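Local coordinates for protein ICChI, a glycosylated chitinase (Ipomoea carnea, PDB 6IDN) that hydrolyses chitin and also shows lysozyme activity, as a glycosylated plant chitinase of glycosyl hydrolase family 18 with a TIM-barrel fold, at residues T22-I27 / D263-I268; P222-G227 / K258-D263. One frame throughout, in Å; residues are numbered along the deposited sequence.

Contact 1 of 2, residues T22-I27 / D263-I268; sequences TDDYDI and DYSSKI
Asp24 lays its side chain against the first turn of helix 264-268, its CB 3.6 Å from OG of Ser265 and its carboxylate reaching on to Ser266. With CG anti to its own carbonyl carbon (chi1 -78°), the carboxylate turns to the helix, and OD2 accepts from Ser266 OG at 3.0 Å through the syn lone pair. Ser266 has a second conformer, so this grip may not be constant. Ser265 OG also lies 3.0 Å from Asp24 OD2, but its hydrogen-bond partner is Asp261 OD2, which Tyr25 OH shares. The Tyr25 ring meets that serine obliquely, CE1 3.7 Å from OG, while Asp24 CB sits over one ring face near the rim. The backbone before the carboxylate is fixed by an ST turn, Asp24 N donating to Thr22 OG1 at 3.1 Å. Without the carboxylate, as with an alanine here, the Ser266 hydroxyl would probably lose this acceptor and a gap would open beside Ser265. The contact thus sets the turn between helix 16-21 and strand 27-36 against the C-terminal helix 264-268, with Tyr25 packed on Ile3 and Ile5 of strand 2-7 and Ser265 on Leu255 of strand 250-256.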
loop_
_atom_site.group_PDB
_atom_site.type_symbol
_atom_site.label_atom_id
_atom_site.label_comp_id
_atom_site.label_asym_id
_atom_site.label_seq_id
_atom_site.Cartn_x
_atom_site.Cartn_y
_atom_site.Cartn_z
ATOM N N THR A 22 16.848 7.221 2.215
ATOM C CA THR A 22 17.340 6.831 0.897
ATOM C C THR A 22 17.007 7.878 -0.153
ATOM O O THR A 22 17.683 7.936 -1.189
ATOM C CB THR A 22 16.754 5.484 0.454
ATOM O OG1 THR A 22 15.360 5.631 0.143
ATOM C CG2 THR A 22 16.943 4.439 1.531
ATOM N N ASP A 23 15.983 8.698 0.097
ATOM C CA ASP A 23 15.478 9.688 -0.846
ATOM C C ASP A 23 14.989 9.041 -2.143
ATOM O O ASP A 23 14.811 9.720 -3.156
ATOM C CB ASP A 23 16.532 10.770 -1.118
ATOM C CG ASP A 23 16.817 11.607 0.114
ATOM O OD1 ASP A 23 15.847 11.953 0.817
ATOM O OD2 ASP A 23 17.997 11.908 0.391
ATOM N N ASP A 24 14.755 7.726 -2.111
ATOM C CA ASP A 24 14.215 7.003 -3.258
ATOM C C ASP A 24 12.700 6.909 -3.244
ATOM O O ASP A 24 12.105 6.628 -4.292
ATOM C CB ASP A 24 14.787 5.579 -3.313
ATOM C CG ASP A 24 16.198 5.534 -3.864
ATOM O OD1 ASP A 24 16.657 6.554 -4.420
ATOM O OD2 ASP A 24 16.859 4.479 -3.741
ATOM N N TYR A 25 12.060 7.121 -2.094
ATOM C CA TYR A 25 10.639 6.828 -1.939
ATOM C C TYR A 25 9.839 8.093 -1.670
ATOM O O TYR A 25 10.260 8.968 -0.900
ATOM C CB TYR A 25 10.401 5.828 -0.810
ATOM C CG TYR A 25 11.370 4.674 -0.822
ATOM C CD1 TYR A 25 11.476 3.844 -1.930
ATOM C CD2 TYR A 25 12.210 4.425 0.269
ATOM C CE1 TYR A 25 12.359 2.785 -1.948
ATOM C CE2 TYR A 25 13.092 3.361 0.256
ATOM C CZ TYR A 25 13.169 2.548 -0.852
ATOM O OH TYR A 25 14.046 1.490 -0.874
ATOM N N ASP A 26 8.694 8.179 -2.327
ATOM C CA ASP A 26 7.743 9.251 -2.106
ATOM C C ASP A 26 6.592 8.848 -1.206
ATOM O O ASP A 26 5.929 9.734 -0.662
ATOM C CB ASP A 26 7.179 9.716 -3.449
ATOM C CG ASP A 26 8.265 10.110 -4.411
ATOM O OD1 ASP A 26 8.731 11.282 -4.335
ATOM O OD2 ASP A 26 8.696 9.248 -5.211
ATOM N N ILE A 27 6.342 7.543 -1.061
ATOM C CA ILE A 27 5.262 6.983 -0.243
ATOM C C ILE A 27 5.788 5.743 0.466
ATOM O O ILE A 27 6.457 4.909 -0.152
ATOM C CB ILE A 27 4.033 6.607 -1.097
ATOM C CG1 ILE A 27 3.531 7.842 -1.844
ATOM C CG2 ILE A 27 2.946 6.044 -0.225
ATOM C CD1 ILE A 27 2.543 7.530 -2.934
ATOM N N ASP A 263 19.252 -2.199 -4.396
ATOM C CA ASP A 263 19.585 -1.169 -5.374
ATOM C C ASP A 263 18.578 -1.074 -6.517
ATOM O O ASP A 263 18.868 -0.395 -7.510
ATOM C CB ASP A 263 21.006 -1.394 -5.941
ATOM C CG ASP A 263 21.199 -2.779 -6.537
ATOM O OD1 ASP A 263 20.204 -3.451 -6.866
ATOM O OD2 ASP A 263 22.362 -3.202 -6.677
ATOM N N TYR A 264 17.410 -1.709 -6.419
ATOM C CA TYR A 264 16.462 -1.662 -7.527
ATOM C C TYR A 264 15.915 -0.255 -7.717
ATOM O O TYR A 264 15.976 0.296 -8.822
ATOM C CB TYR A 264 15.331 -2.663 -7.295
ATOM C CG TYR A 264 14.488 -2.980 -8.519
ATOM C CD1 TYR A 264 15.032 -3.651 -9.605
ATOM C CD2 TYR A 264 13.142 -2.616 -8.577
ATOM C CE1 TYR A 264 14.263 -3.961 -10.717
ATOM C CE2 TYR A 264 12.368 -2.922 -9.694
ATOM C CZ TYR A 264 12.935 -3.590 -10.752
ATOM O OH TYR A 264 12.167 -3.907 -11.864
ATOM N N SER A 265 15.400 0.366 -6.647
ATOM C CA SER A 265 14.845 1.709 -6.806
ATOM C C SER A 265 15.916 2.714 -7.213
ATOM O O SER A 265 15.636 3.652 -7.965
ATOM C CB SER A 265 14.129 2.161 -5.525
ATOM O OG SER A 265 15.007 2.168 -4.411
ATOM N N SER A 266 17.148 2.542 -6.724
ATOM C CA SER A 266 18.218 3.438 -7.144
ATOM C C SER A 266 18.468 3.318 -8.642
ATOM O O SER A 266 18.763 4.314 -9.313
ATOM C CB SER A 266 19.498 3.144 -6.360
ATOM O OG SER A 266 19.371 3.502 -4.994
ATOM N N LYS A 267 18.338 2.107 -9.186
ATOM C CA LYS A 267 18.592 1.896 -10.608
ATOM C C LYS A 267 17.465 2.439 -11.480
ATOM O O LYS A 267 17.715 2.839 -12.623
ATOM C CB LYS A 267 18.778 0.404 -10.903
ATOM C CG LYS A 267 20.092 -0.203 -10.463
ATOM C CD LYS A 267 20.061 -1.720 -10.670
ATOM C CE LYS A 267 21.282 -2.396 -10.086
ATOM N NZ LYS A 267 22.501 -1.959 -10.802
ATOM N N ILE A 268 16.227 2.448 -10.987
ATOM C CA ILE A 268 15.097 2.820 -11.835
ATOM C C ILE A 268 14.591 4.240 -11.591
ATOM O O ILE A 268 13.904 4.790 -12.466
ATOM C CB ILE A 268 13.927 1.813 -11.698
ATOM C CG1 ILE A 268 13.281 1.898 -10.305
ATOM C CG2 ILE A 268 14.405 0.403 -12.011
ATOM C CD1 ILE A 268 11.992 1.083 -10.188
#

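Contact 2 of 2, residues P222-G227 / K258-D263; sequences PQAAPG and KYYDDD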
loop_
_atom_site.group_PDB
_atom_site.type_symbol
_atom_site.label_atom_id
_atom_site.label_comp_id
_atom_site.label_asym_id
_atom_site.label_seq_id
_atom_site.Cartn_x
_atom_site.Cartn_y
_atom_site.Cartn_z
ATOM N N PRO A 222 14.120 -10.848 -7.206
ATOM C CA PRO A 222 13.466 -12.158 -7.402
ATOM C C PRO A 222 13.010 -12.812 -6.103
ATOM O O PRO A 222 11.932 -13.420 -6.059
ATOM C CB PRO A 222 14.553 -12.983 -8.100
ATOM C CG PRO A 222 15.391 -11.974 -8.819
ATOM C CD PRO A 222 15.386 -10.733 -7.950
ATOM N N GLN A 223 13.791 -12.663 -5.034
ATOM C CA GLN A 223 13.449 -13.251 -3.744
ATOM C C GLN A 223 12.184 -12.645 -3.140
ATOM O O GLN A 223 11.550 -13.285 -2.290
ATOM C CB GLN A 223 14.615 -13.080 -2.768
ATOM C CG GLN A 223 15.872 -13.885 -3.108
ATOM C CD GLN A 223 16.690 -13.295 -4.257
ATOM O OE1 GLN A 223 16.452 -12.172 -4.707
ATOM N NE2 GLN A 223 17.668 -14.063 -4.731
ATOM N N ALA A 224 11.818 -11.426 -3.536
ATOM C CA ALA A 224 10.610 -10.800 -3.007
ATOM C C ALA A 224 9.336 -11.437 -3.543
ATOM O O ALA A 224 8.274 -11.260 -2.943
ATOM C CB ALA A 224 10.605 -9.308 -3.330
ATOM N N ALA A 225 9.400 -12.141 -4.666
ATOM C CA ALA A 225 8.219 -12.772 -5.259
ATOM C C ALA A 225 8.659 -14.080 -5.887
ATOM O O ALA A 225 8.898 -14.164 -7.103
ATOM C CB ALA A 225 7.547 -11.857 -6.288
ATOM N N PRO A 226 8.778 -15.133 -5.080
ATOM C CA PRO A 226 9.154 -16.441 -5.635
ATOM C C PRO A 226 8.205 -16.934 -6.710
ATOM O O PRO A 226 8.620 -17.722 -7.568
ATOM C CB PRO A 226 9.136 -17.360 -4.406
ATOM C CG PRO A 226 9.371 -16.438 -3.242
ATOM C CD PRO A 226 8.698 -15.147 -3.604
ATOM N N GLY A 227 6.951 -16.488 -6.702
ATOM C CA GLY A 227 6.000 -16.861 -7.725
ATOM C C GLY A 227 6.143 -16.143 -9.050
ATOM O O GLY A 227 5.360 -16.391 -9.972
ATOM N N LYS A 258 10.901 -3.000 1.152
ATOM C CA LYS A 258 12.166 -2.367 1.525
ATOM C C LYS A 258 13.258 -3.406 1.773
ATOM O O LYS A 258 14.421 -3.196 1.400
ATOM C CB LYS A 258 11.970 -1.487 2.762
ATOM C CG LYS A 258 13.267 -0.892 3.343
ATOM C CD LYS A 258 14.009 -0.029 2.319
ATOM C CE LYS A 258 15.207 0.693 2.962
ATOM N NZ LYS A 258 16.259 -0.246 3.433
ATOM N N TYR A 259 12.895 -4.540 2.379
ATOM C CA TYR A 259 13.892 -5.545 2.734
ATOM C C TYR A 259 14.641 -6.061 1.513
ATOM O O TYR A 259 15.820 -6.420 1.622
ATOM C CB TYR A 259 13.234 -6.714 3.469
ATOM C CG TYR A 259 14.213 -7.807 3.844
ATOM C CD1 TYR A 259 15.134 -7.611 4.863
ATOM C CD2 TYR A 259 14.218 -9.027 3.178
ATOM C CE1 TYR A 259 16.037 -8.601 5.211
ATOM C CE2 TYR A 259 15.122 -10.025 3.520
ATOM C CZ TYR A 259 16.023 -9.805 4.536
ATOM O OH TYR A 259 16.921 -10.793 4.882
ATOM N N TYR A 260 13.985 -6.097 0.354
ATOM C CA TYR A 260 14.556 -6.655 -0.867
ATOM C C TYR A 260 15.103 -5.599 -1.812
ATOM O O TYR A 260 15.637 -5.954 -2.869
ATOM C CB TYR A 260 13.507 -7.505 -1.599
ATOM C CG TYR A 260 13.038 -8.678 -0.764
ATOM C CD1 TYR A 260 13.845 -9.791 -0.588
ATOM C CD2 TYR A 260 11.807 -8.651 -0.122
ATOM C CE1 TYR A 260 13.428 -10.857 0.190
ATOM C CE2 TYR A 260 11.383 -9.718 0.668
ATOM C CZ TYR A 260 12.196 -10.817 0.810
ATOM O OH TYR A 260 11.793 -11.883 1.590
ATOM N N ASP A 261 14.993 -4.320 -1.457
ATOM C CA ASP A 261 15.386 -3.217 -2.333
ATOM C C ASP A 261 16.790 -2.744 -1.960
ATOM O O ASP A 261 16.986 -1.697 -1.343
ATOM C CB ASP A 261 14.360 -2.084 -2.239
ATOM C CG ASP A 261 14.619 -0.974 -3.242
ATOM O OD1 ASP A 261 15.341 -1.225 -4.233
ATOM O OD2 ASP A 261 14.118 0.152 -3.025
ATOM N N ASP A 262 17.789 -3.535 -2.357
ATOM C CA ASP A 262 19.175 -3.132 -2.141
ATOM C C ASP A 262 19.577 -2.029 -3.114
ATOM O O ASP A 262 20.190 -1.030 -2.721
ATOM C CB ASP A 262 20.112 -4.338 -2.279
ATOM C CG ASP A 262 19.726 -5.503 -1.371
ATOM O OD1 ASP A 262 18.914 -5.318 -0.439
ATOM O OD2 ASP A 262 20.241 -6.617 -1.596
ATOM N N ASP A 263 19.252 -2.199 -4.396
ATOM C CA ASP A 263 19.585 -1.169 -5.374
ATOM C C ASP A 263 18.578 -1.074 -6.517
ATOM O O ASP A 263 18.868 -0.395 -7.510
ATOM C CB ASP A 263 21.006 -1.394 -5.941
ATOM C CG ASP A 263 21.199 -2.779 -6.537
ATOM O OD1 ASP A 263 20.204 -3.451 -6.866
ATOM O OD2 ASP A 263 22.362 -3.202 -6.677
HETATM O O HOH W 1 9.522 -13.358 -0.360
#
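Two short 3-10 turns, 222-224 and 258-260, approach each other with the CA atoms of Ala224 and Tyr260 6.1 Å apart, and no direct hydrogen bond joins the segments. Both belong to loops that follow parallel strands of the TIM barrel, 213-219 and 250-256, which are neighbours in the sheet. Tyr260 carries the contact by laying one face of its ring on the backbone of the other turn. Ala224 CA stands over the ring centre, 3.7 Å above the plane, and the carbonyl carbon of Gln223 lies over the same face nearer the rim. The methyl of Ala224 lies over this face too, at the CG-CD2 side, its CB 3.5 Å from Tyr260 CD2. By the CD1-CE1 rim of the same face the Gln223 side chain touches with its CB, 3.9 Å from Tyr260 CE1. CG of Tyr260 is anti to its own carbonyl carbon (chi1 -62°), which swings the ring out toward the 222-224 turn. On the opposite face Tyr259 CD2 sits over the centre, 3.5 Å above the plane, so the edge of the Tyr259 ring meets one face of Tyr260 and the backbone of residues 223-224 the other. Ala224 also touches Pro219 and Trp256, the last residues of the two strands. A water links the two segments, donating to Gln223 O at 2.8 Å and meeting Tyr260 OH in a weak bond of 3.3 Å.

How the contacts relate
From the N terminus, the chain leaves helix 16-21, passes 22-27 and enters strand 27-36, then runs through most of the barrel before 263-268 returns to close the long loop of contact 1. Contact 2 is nested inside that loop: 222-227 follows strand 213-219, and the segment 258-263 comes back after helix 233-244 and strand 250-256. The two share Asp263, and their centres lie about 13 Å apart. Asp261, in the second segment of contact 2, connects them through its bonds to Tyr25 and Ser265 of contact 1. Contact 2 links loops after adjacent late strands, while contact 1 joins the chain's last helix to the approach to an early strand.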